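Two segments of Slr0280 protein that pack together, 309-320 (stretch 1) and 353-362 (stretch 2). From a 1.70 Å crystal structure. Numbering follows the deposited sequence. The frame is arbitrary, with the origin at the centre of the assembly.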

ATOM      1  N   LEU A 309      -4.478  13.073  -2.901  1.00  5.46           N
ATOM      2  CA  LEU A 309      -4.206  11.961  -2.001  1.00  5.41           C
ATOM      3  C   LEU A 309      -5.347  11.846  -0.993  1.00  6.01           C
ATOM      4  O   LEU A 309      -5.911  12.852  -0.553  1.00  6.24           O
ATOM      5  CB  LEU A 309      -2.862  12.116  -1.278  1.00  6.25           C
ATOM      6  CG  LEU A 309      -1.580  11.793  -2.056  1.00  8.65           C
ATOM      7  CD1 LEU A 309      -1.315  12.855  -3.092  1.00 12.05           C
ATOM      8  CD2 LEU A 309      -0.391  11.693  -1.111  1.00  8.69           C
ATOM      9  N   ARG A 310      -5.698  10.610  -0.653  1.00  5.37           N
ATOM     10  CA  ARG A 310      -6.710  10.338   0.368  1.00  6.67           C
ATOM     11  C   ARG A 310      -6.285   9.162   1.207  1.00  4.69           C
ATOM     12  O   ARG A 310      -5.798   8.167   0.674  1.00  4.20           O
ATOM     13  CB  ARG A 310      -8.058   9.975  -0.269  1.00  5.05           C
ATOM     14  CG  ARG A 310      -8.807  11.139  -0.927  1.00  8.74           C
ATOM     15  CD  ARG A 310      -9.257  12.174   0.103  1.00 10.96           C
ATOM     16  NE  ARG A 310     -10.042  13.230  -0.529  1.00 13.20           N
ATOM     17  CZ  ARG A 310      -9.519  14.340  -1.042  1.00 12.03           C
ATOM     18  NH1 ARG A 310      -8.209  14.549  -0.998  1.00 10.61           N
ATOM     19  NH2 ARG A 310     -10.311  15.242  -1.607  1.00 15.21           N
ATOM     20  N   PRO A 311      -6.511   9.244   2.523  1.00  5.11           N
ATOM     21  CA  PRO A 311      -6.395   8.029   3.329  1.00  6.00           C
ATOM     22  C   PRO A 311      -7.529   7.083   2.971  1.00  6.59           C
ATOM     23  O   PRO A 311      -8.656   7.527   2.701  1.00  7.71           O
ATOM     24  CB  PRO A 311      -6.539   8.535   4.773  1.00  7.66           C
ATOM     25  CG  PRO A 311      -7.279   9.826   4.668  1.00  9.53           C
ATOM     26  CD  PRO A 311      -6.965  10.410   3.307  1.00  6.90           C
ATOM     27  N   LEU A 312      -7.234   5.791   2.955  1.00  4.18           N
ATOM     28  CA  LEU A 312      -8.206   4.793   2.555  1.00  5.61           C
ATOM     29  C   LEU A 312      -8.264   3.741   3.631  1.00  6.79           C
ATOM     30  O   LEU A 312      -7.221   3.203   4.026  1.00  5.98           O
ATOM     31  CB  LEU A 312      -7.767   4.151   1.238  1.00  4.47           C
ATOM     32  CG  LEU A 312      -7.563   5.081   0.037  1.00  5.89           C
ATOM     33  CD1 LEU A 312      -7.092   4.240  -1.150  1.00  6.84           C
ATOM     34  CD2 LEU A 312      -8.861   5.798  -0.296  1.00  5.88           C
ATOM     35  N   MET A 313      -9.466   3.444   4.115  1.00  4.91           N
ATOM     36  CA  MET A 313      -9.649   2.402   5.118  1.00  6.32           C
ATOM     37  C   MET A 313     -10.033   1.092   4.471  1.00  5.79           C
ATOM     38  O   MET A 313     -10.730   1.081   3.457  1.00  7.63           O
ATOM     39  CB  MET A 313     -10.755   2.791   6.100  1.00  9.08           C
ATOM     40  CG  MET A 313     -10.553   4.132   6.703  1.00 13.98           C
ATOM     41  SD  MET A 313      -9.259   4.158   7.935  1.00 16.04           S
ATOM     42  CE  MET A 313     -10.124   3.618   9.392  1.00 14.76           C
ATOM     43  N   ALA A 314      -9.576  -0.008   5.072  1.00  5.87           N
ATOM     44  CA  ALA A 314      -9.873  -1.368   4.603  1.00  5.81           C
ATOM     45  C   ALA A 314     -11.368  -1.561   4.384  1.00  8.09           C
ATOM     46  O   ALA A 314     -11.805  -2.123   3.372  1.00  7.60           O
ATOM     47  CB  ALA A 314      -9.373  -2.388   5.604  1.00  4.53           C
ATOM     48  N   ASN A 315     -12.142  -1.124   5.368  1.00  5.48           N
ATOM     49  CA  ASN A 315     -13.584  -0.986   5.199  1.00 10.89           C
ATOM     50  C   ASN A 315     -13.888   0.477   4.873  1.00  9.36           C
ATOM     51  O   ASN A 315     -13.705   1.367   5.706  1.00 11.79           O
ATOM     52  CB  ASN A 315     -14.320  -1.468   6.457  1.00 11.05           C
ATOM     53  CG  ASN A 315     -15.821  -1.570   6.244  1.00 12.44           C
ATOM     54  OD1 ASN A 315     -16.459  -0.621   5.772  1.00 11.68           O
ATOM     55  ND2 ASN A 315     -16.392  -2.720   6.594  1.00 13.06           N
ATOM     56  N   PRO A 316     -14.337   0.743   3.636  1.00  8.52           N
ATOM     57  CA  PRO A 316     -14.403   2.114   3.129  1.00 11.53           C
ATOM     58  C   PRO A 316     -15.304   3.031   3.950  1.00 13.33           C
ATOM     59  O   PRO A 316     -15.159   4.243   3.855  1.00 16.12           O
ATOM     60  CB  PRO A 316     -14.948   1.936   1.708  1.00 12.84           C
ATOM     61  CG  PRO A 316     -14.615   0.521   1.349  1.00 12.59           C
ATOM     62  CD  PRO A 316     -14.769  -0.241   2.630  1.00 11.20           C
ATOM     63  N   THR A 317     -16.221   2.471   4.739  1.00 11.39           N
ATOM     64  CA  THR A 317     -17.154   3.303   5.493  1.00 14.47           C
ATOM     65  C   THR A 317     -17.215   3.016   6.998  1.00 14.73           C
ATOM     66  O   THR A 317     -18.112   3.501   7.683  1.00 13.35           O
ATOM     67  CB  THR A 317     -18.596   3.223   4.909  1.00 10.72           C
ATOM     68  OG1 THR A 317     -19.107   1.905   5.092  1.00 11.00           O
ATOM     69  CG2 THR A 317     -18.592   3.562   3.424  1.00 12.44           C
ATOM     70  N   MET A 318     -16.288   2.221   7.524  1.00 13.37           N
ATOM     71  CA  MET A 318     -16.166   2.142   8.973  1.00 10.43           C
ATOM     72  C   MET A 318     -14.721   1.930   9.426  1.00 15.03           C
ATOM     73  O   MET A 318     -13.831   1.619   8.609  1.00  9.93           O
ATOM     74  CB  MET A 318     -17.117   1.095   9.582  1.00 12.08           C
ATOM     75  CG  MET A 318     -16.710  -0.338   9.401  1.00 11.86           C
ATOM     76  SD  MET A 318     -17.834  -1.448  10.291  1.00 18.74           S
ATOM     77  CE  MET A 318     -17.138  -3.041   9.892  1.00 16.51           C
ATOM     78  N   ALA A 319     -14.497   2.103  10.728  1.00 11.77           N
ATOM     79  CA  ALA A 319     -13.150   2.039  11.304  1.00 11.17           C
ATOM     80  C   ALA A 319     -12.608   0.621  11.463  1.00 10.06           C
ATOM     81  O   ALA A 319     -11.395   0.407  11.393  1.00 15.32           O
ATOM     82  CB  ALA A 319     -13.114   2.759  12.645  1.00 13.83           C
ATOM     83  N   GLN A 320     -13.487  -0.343  11.695  1.00  9.98           N
ATOM     84  CA  GLN A 320     -13.042  -1.703  11.928  1.00 12.90           C
ATOM     85  C   GLN A 320     -12.812  -2.482  10.635  1.00 11.06           C
ATOM     86  O   GLN A 320     -13.699  -2.593   9.774  1.00 12.23           O
ATOM     87  CB  GLN A 320     -14.001  -2.470  12.848  1.00 13.86           C
ATOM     88  CG  GLN A 320     -13.585  -3.938  13.053  1.00 17.94           C
ATOM     89  CD  GLN A 320     -14.374  -4.637  14.139  1.00 23.51           C
ATOM     90  OE1 GLN A 320     -15.585  -4.822  14.020  1.00 28.19           O
ATOM     91  NE2 GLN A 320     -13.690  -5.039  15.204  1.00 22.41           N
ATOM     92  N   ALA A 353      -4.022   8.649  14.039  1.00  3.26           N
ATOM     93  CA  ALA A 353      -4.856   9.594  13.311  1.00  3.87           C
ATOM     94  C   ALA A 353      -5.145   9.184  11.873  1.00  2.94           C
ATOM     95  O   ALA A 353      -4.249   8.777  11.138  1.00  2.54           O
ATOM     96  CB  ALA A 353      -4.222  10.977  13.332  1.00  3.32           C
ATOM     97  N   VAL A 354      -6.408   9.302  11.468  1.00  2.59           N
ATOM     98  CA  VAL A 354      -6.773   9.140  10.059  1.00  3.16           C
ATOM     99  C   VAL A 354      -7.902  10.115   9.796  1.00  3.83           C
ATOM    100  O   VAL A 354      -8.958  10.012  10.427  1.00  4.81           O
ATOM    101  CB  VAL A 354      -7.308   7.716   9.735  1.00  3.74           C
ATOM    102  CG1 VAL A 354      -7.735   7.640   8.279  1.00  5.37           C
ATOM    103  CG2 VAL A 354      -6.281   6.608  10.042  1.00  5.12           C
ATOM    104  N   TRP A 355      -7.704  11.068   8.887  1.00  5.02           N
ATOM    105  CA  TRP A 355      -8.806  11.979   8.543  1.00  4.08           C
ATOM    106  C   TRP A 355      -8.807  12.429   7.080  1.00  4.64           C
ATOM    107  O   TRP A 355      -7.755  12.507   6.433  1.00  2.96           O
ATOM    108  CB  TRP A 355      -8.874  13.183   9.507  1.00  4.90           C
ATOM    109  CG  TRP A 355      -7.876  14.333   9.331  1.00  5.43           C
ATOM    110  CD1 TRP A 355      -8.120  15.552   8.757  1.00  4.29           C
ATOM    111  CD2 TRP A 355      -6.514  14.386   9.808  1.00  5.13           C
ATOM    112  NE1 TRP A 355      -6.998  16.352   8.833  1.00  4.90           N
ATOM    113  CE2 TRP A 355      -6.009  15.664   9.466  1.00  4.19           C
ATOM    114  CE3 TRP A 355      -5.686  13.477  10.472  1.00  5.32           C
ATOM    115  CZ2 TRP A 355      -4.697  16.050   9.780  1.00  4.40           C
ATOM    116  CZ3 TRP A 355      -4.389  13.857  10.768  1.00  4.44           C
ATOM    117  CH2 TRP A 355      -3.903  15.136  10.427  1.00  5.20           C
ATOM    118  N   SER A 356      -9.994  12.715   6.559  1.00  4.47           N
ATOM    119  CA  SER A 356     -10.113  13.156   5.170  1.00  7.04           C
ATOM    120  C   SER A 356     -11.325  14.041   4.998  1.00  6.55           C
ATOM    121  O   SER A 356     -12.375  13.769   5.575  1.00  7.36           O
ATOM    122  CB  SER A 356     -10.185  11.969   4.207  1.00 10.90           C
ATOM    123  OG  SER A 356     -11.398  11.268   4.345  1.00 18.47           O
ATOM    124  N   GLN A 357     -11.175  15.090   4.193  1.00  4.77           N
ATOM    125  CA  GLN A 357     -12.217  16.110   4.020  1.00  7.58           C
ATOM    126  C   GLN A 357     -12.838  16.562   5.352  1.00  6.81           C
ATOM    127  O   GLN A 357     -14.063  16.685   5.482  1.00  7.32           O
ATOM    128  CB  GLN A 357     -13.260  15.642   2.986  1.00  9.95           C
ATOM    129  CG  GLN A 357     -12.590  15.268   1.649  1.00 12.06           C
ATOM    130  CD  GLN A 357     -13.568  14.816   0.566  1.00 18.43           C
ATOM    131  OE1 GLN A 357     -13.216  14.750  -0.611  1.00 23.25           O
ATOM    132  NE2 GLN A 357     -14.791  14.500   0.962  1.00 19.39           N
ATOM    133  N   GLN A 358     -11.962  16.791   6.333  1.00  5.05           N
ATOM    134  CA  GLN A 358     -12.306  17.211   7.697  1.00  6.20           C
ATOM    135  C   GLN A 358     -13.155  16.209   8.471  1.00  9.73           C
ATOM    136  O   GLN A 358     -13.758  16.551   9.485  1.00 13.09           O
ATOM    137  CB  GLN A 358     -12.972  18.597   7.718  1.00 11.39           C
ATOM    138  CG  GLN A 358     -12.059  19.741   7.279  1.00 10.54           C
ATOM    139  CD  GLN A 358     -12.572  21.117   7.716  1.00 13.43           C
ATOM    140  OE1 GLN A 358     -13.207  21.260   8.763  1.00 11.14           O
ATOM    141  NE2 GLN A 358     -12.282  22.131   6.914  1.00 11.18           N
ATOM    142  N   ASN A 359     -13.199  14.980   7.984  1.00  7.38           N
ATOM    143  CA  ASN A 359     -13.907  13.890   8.649  1.00 10.37           C
ATOM    144  C   ASN A 359     -12.916  12.937   9.330  1.00  9.06           C
ATOM    145  O   ASN A 359     -12.110  12.273   8.665  1.00  7.26           O
ATOM    146  CB  ASN A 359     -14.743  13.130   7.612  1.00 10.28           C
ATOM    147  CG  ASN A 359     -15.570  12.027   8.228  1.00 19.27           C
ATOM    148  OD1 ASN A 359     -16.175  12.202   9.289  1.00 22.94           O
ATOM    149  ND2 ASN A 359     -15.594  10.869   7.569  1.00 23.71           N
ATOM    150  N   TRP A 360     -12.979  12.856  10.656  1.00  8.64           N
ATOM    151  CA  TRP A 360     -12.016  12.056  11.412  1.00  6.67           C
ATOM    152  C   TRP A 360     -12.448  10.605  11.539  1.00  7.46           C
ATOM    153  O   TRP A 360     -13.406  10.281  12.244  1.00 10.60           O
ATOM    154  CB  TRP A 360     -11.786  12.679  12.792  1.00  8.29           C
ATOM    155  CG  TRP A 360     -10.999  13.941  12.675  1.00 10.75           C
ATOM    156  CD1 TRP A 360     -11.452  15.151  12.236  1.00 11.94           C
ATOM    157  CD2 TRP A 360      -9.603  14.109  12.958  1.00  7.56           C
ATOM    158  NE1 TRP A 360     -10.420  16.069  12.237  1.00 14.28           N
ATOM    159  CE2 TRP A 360      -9.278  15.455  12.679  1.00 10.75           C
ATOM    160  CE3 TRP A 360      -8.598  13.252  13.413  1.00  7.15           C
ATOM    161  CZ2 TRP A 360      -7.980  15.967  12.850  1.00  9.40           C
ATOM    162  CZ3 TRP A 360      -7.315  13.763  13.589  1.00  5.63           C
ATOM    163  CH2 TRP A 360      -7.020  15.103  13.316  1.00  8.15           C
ATOM    164  N   ARG A 361     -11.734   9.734  10.845  1.00  5.14           N
ATOM    165  CA  ARG A 361     -12.025   8.307  10.877  1.00  5.02           C
ATOM    166  C   ARG A 361     -11.421   7.667  12.129  1.00  6.44           C
ATOM    167  O   ARG A 361     -11.977   6.714  12.677  1.00  7.04           O
ATOM    168  CB  ARG A 361     -11.474   7.634   9.624  1.00  6.21           C
ATOM    169  CG  ARG A 361     -12.030   8.190   8.308  1.00 16.35           C
ATOM    170  CD  ARG A 361     -13.463   7.728   8.037  1.00 18.67           C
ATOM    171  NE  ARG A 361     -13.634   6.273   8.111  1.00 18.05           N
ATOM    172  CZ  ARG A 361     -13.582   5.443   7.065  1.00 24.71           C
ATOM    173  NH1 ARG A 361     -13.335   5.905   5.840  1.00 28.62           N
ATOM    174  NH2 ARG A 361     -13.766   4.136   7.244  1.00 21.31           N
ATOM    175  N   SER A 362     -10.278   8.190  12.570  1.00  4.77           N
ATOM    176  CA  SER A 362      -9.591   7.676  13.749  1.00  5.12           C
ATOM    177  C   SER A 362      -8.761   8.798  14.360  1.00  4.79           C
ATOM    178  O   SER A 362      -8.172   9.584  13.637  1.00  4.67           O
ATOM    179  CB  SER A 362      -8.701   6.502  13.356  1.00  6.55           C
ATOM    180  OG  SER A 362      -8.209   5.861  14.525  1.00  9.81           O
TER
HETATM  181  O   HOH W   1     -12.682  11.471  -0.344  1.00 24.02           O

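R361 makes the main polar contact between the two stretches. Its CA-to-CB bond points toward stretch 1, and chi1, chi2 and chi3 are all m, a curled path that brings the guanidinium to the loop after strand 309-313. There it meets backbone carbonyls. R361 NH2 donates to N315 O at 3.2 Å, with an N-H...O angle of 148°. The same nitrogen, R361 NH2, lies 2.9 Å from M318 O, but the angle of 122° makes this hydrogen bond weak despite the short distance. R361 NH1 gives another weak bond, to P316 O at 3.2 Å. A positively charged donor group suits this site, because the carbonyl oxygens carry partial negative charge.

The loop has a shape that gathers these acceptors. Residues N315 to M318 form a type I beta turn, closed by a backbone hydrogen bond from M318 N to N315 O at 3.3 Å. N315 O therefore accepts from both the turn and the arginine. The N315 side chain also braces the turn: T317 N donates to N315 OD1 at 3.3 Å, and M318 N makes a weak bond to the same oxygen. M318 N also lies 3.2 Å from R361 NH2, but both are donors, so this is proximity without a bond.

The second polar link is between R310 and Q357. R310 NH2 donates to Q357 OE1 at 3.1 Å, with an angle of 150°. The oxygen sits at the edge of the guanidinium, near its plane, where the N-H groups point. Both side chains start sideways, and their ends come nearer to the opposing stretch. R310 NH1 also bonds within its own stretch, to L309 O at 2.9 Å. Water 1 adds a bridge: it accepts from R310 NE at 3.2 Å and donates weakly to Q357 OE1 at 3.3 Å.

Apolar packing lies between these two polar sites. P311 and M313 point toward stretch 2, while L312 between them points away, as expected of alternating strand residues. V354 points back toward them. V354 CG1 lies 3.8 Å from P311 CB and 3.8 Å from M313 SD, so one methyl group touches both side chains. The proline ring also packs on S356, with P311 CG 3.6 Å from S356 CB. P311 CG comes within 3.2 Å of W355 O, a close contact with the backbone. M313 also meets the arginine: M313 CG lies over one face of the R361 guanidinium, 3.3 Å from R361 NH2. N315 O and M318 O lie at the edge of the same group, near its plane.

The strands 309-313 and 354-356 cross at 128° between their N-to-C directions, and their axes approach to 6.7 Å. No backbone-to-backbone hydrogen bond joins the stretches; side chains make the contact. Stretch 2 is held in shape by its own backbone bonds. A type I' turn from S356 to N359 reverses the chain, with S356 N to N359 O at 3.0 Å and N359 N to S356 O at 2.8 Å. The contact buries 495 Å² in total, both sides summed.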